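Local structure of type ii site-specific deoxyribonuclease (Klebsiella pneumoniae, 6EKR) at residues I95-W99 with L290-Y294. The protein is a type IIP restriction endonuclease of the PD-(D/E)xK nuclease class that probably cuts double-stranded DNA at a specific recognition site. The protein carries 2 engineered substitutions. Residues are numbered along the deposited sequence.
Sequences IGSKW and LFDIY
Residues 95-99 lie in the loop between helices 78-91 and 101-125, helical in phi/psi at 95-97, extended at K98 and at -148/72 in W99. They lie against one face of helix 286-298, where Y294 N hydrogen-bonds to L290 O (2.9 Å), one turn back. In register, the CA atoms of I95 and F291 are 7.1 Å apart, those of G96 and Y294 7.9 Å. Apolar packing dominates: I95, extended (tt), sends CD1 to F291 CA (3.7 Å) and F291 CB (4.0 Å). W99 (chi1 t) sets CD1 3.6 Å from F291 CB and CZ2 4.1 Å from L290 CD1. I95 CG2 makes a CH-pi contact over one face of the Y294 ring, 3.7 Å from the centroid. Separately, the F291 ring and the five-membered ring of W99 are nearly parallel (12°) but slid apart, centroids 6.0 Å, with little overlap. At G96, CA lies 3.5 Å from Y294 OH; a CB here would clash with that hydroxyl. Polar links join the same two elements: G96 O accepts from R298 NH1, and W99 NE1 bonds weakly to G287 O. L290 also packs on helices 101-125 and 132-148. The loop thus joins helices 78-91 and 101-125 to the helix directly after strand 283-285 of the mixed sheet in this PD-(D/E)xK nuclease.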
# COMPACT_ATOMS: atom_id res chain seq x y z
N ILE A 95 -19.93 -27.62 -15.28
CA ILE A 95 -20.27 -26.20 -15.23
C ILE A 95 -20.53 -25.67 -16.64
O ILE A 95 -21.29 -24.72 -16.82
CB ILE A 95 -19.19 -25.35 -14.49
CG1 ILE A 95 -19.64 -23.89 -14.38
CG2 ILE A 95 -17.84 -25.47 -15.18
CD1 ILE A 95 -18.76 -23.03 -13.50
N GLY A 96 -19.89 -26.30 -17.64
CA GLY A 96 -20.16 -25.99 -19.04
C GLY A 96 -21.64 -26.08 -19.41
O GLY A 96 -22.21 -25.13 -19.96
N SER A 97 -22.26 -27.21 -19.06
CA SER A 97 -23.68 -27.48 -19.33
C SER A 97 -24.65 -26.83 -18.33
O SER A 97 -25.64 -26.22 -18.74
CB SER A 97 -23.95 -28.98 -19.39
OG SER A 97 -23.39 -29.62 -18.26
N LYS A 98 -24.39 -26.98 -17.03
CA LYS A 98 -25.27 -26.40 -16.00
C LYS A 98 -24.56 -25.49 -14.98
O LYS A 98 -23.64 -25.92 -14.27
CB LYS A 98 -26.05 -27.49 -15.26
CG LYS A 98 -27.23 -26.95 -14.45
CD LYS A 98 -27.69 -27.93 -13.41
CE LYS A 98 -28.63 -27.27 -12.43
NZ LYS A 98 -28.58 -27.96 -11.12
N TRP A 99 -25.01 -24.23 -14.90
CA TRP A 99 -24.60 -23.34 -13.82
C TRP A 99 -25.71 -22.35 -13.45
O TRP A 99 -25.61 -21.16 -13.74
CB TRP A 99 -23.27 -22.62 -14.16
CG TRP A 99 -22.59 -22.00 -12.95
CD1 TRP A 99 -22.52 -20.67 -12.64
CD2 TRP A 99 -21.90 -22.69 -11.90
NE1 TRP A 99 -21.83 -20.49 -11.46
CE2 TRP A 99 -21.43 -21.72 -10.99
CE3 TRP A 99 -21.63 -24.05 -11.63
CZ2 TRP A 99 -20.71 -22.05 -9.84
CZ3 TRP A 99 -20.91 -24.37 -10.49
CH2 TRP A 99 -20.45 -23.37 -9.62
N LEU A 290 -16.30 -18.34 -10.84
CA LEU A 290 -15.92 -19.64 -11.36
C LEU A 290 -16.37 -19.78 -12.79
O LEU A 290 -15.58 -20.14 -13.65
CB LEU A 290 -16.48 -20.78 -10.51
CG LEU A 290 -16.06 -20.76 -9.05
CD1 LEU A 290 -16.96 -21.65 -8.23
CD2 LEU A 290 -14.60 -21.18 -8.92
N PHE A 291 -17.64 -19.45 -13.04
CA PHE A 291 -18.17 -19.51 -14.39
C PHE A 291 -17.44 -18.53 -15.32
O PHE A 291 -17.04 -18.91 -16.41
CB PHE A 291 -19.70 -19.27 -14.43
CG PHE A 291 -20.23 -19.07 -15.83
CD1 PHE A 291 -20.44 -20.16 -16.67
CD2 PHE A 291 -20.48 -17.79 -16.31
CE1 PHE A 291 -20.91 -19.97 -17.97
CE2 PHE A 291 -20.95 -17.58 -17.61
CZ PHE A 291 -21.16 -18.67 -18.45
N ASP A 292 -17.24 -17.29 -14.89
CA ASP A 292 -16.52 -16.34 -15.72
C ASP A 292 -15.13 -16.83 -16.10
O ASP A 292 -14.71 -16.71 -17.26
CB ASP A 292 -16.45 -14.97 -15.04
CG ASP A 292 -17.79 -14.28 -14.99
OD1 ASP A 292 -18.54 -14.36 -15.99
OD2 ASP A 292 -18.11 -13.65 -13.97
N ILE A 293 -14.41 -17.39 -15.13
CA ILE A 293 -13.08 -17.92 -15.37
C ILE A 293 -13.15 -19.10 -16.33
O ILE A 293 -12.38 -19.17 -17.28
CB ILE A 293 -12.34 -18.28 -14.04
CG1 ILE A 293 -11.88 -17.00 -13.32
CG2 ILE A 293 -11.16 -19.24 -14.28
CD1 ILE A 293 -10.76 -16.22 -14.00
N TYR A 294 -14.09 -20.01 -16.10
CA TYR A 294 -14.28 -21.15 -16.98
C TYR A 294 -14.62 -20.68 -18.37
O TYR A 294 -14.01 -21.11 -19.35
CB TYR A 294 -15.41 -22.03 -16.47
CG TYR A 294 -15.77 -23.18 -17.38
CD1 TYR A 294 -15.18 -24.43 -17.21
CD2 TYR A 294 -16.71 -23.03 -18.40
CE1 TYR A 294 -15.52 -25.49 -18.03
CE2 TYR A 294 -17.04 -24.08 -19.23
CZ TYR A 294 -16.44 -25.31 -19.03
OH TYR A 294 -16.76 -26.38 -19.84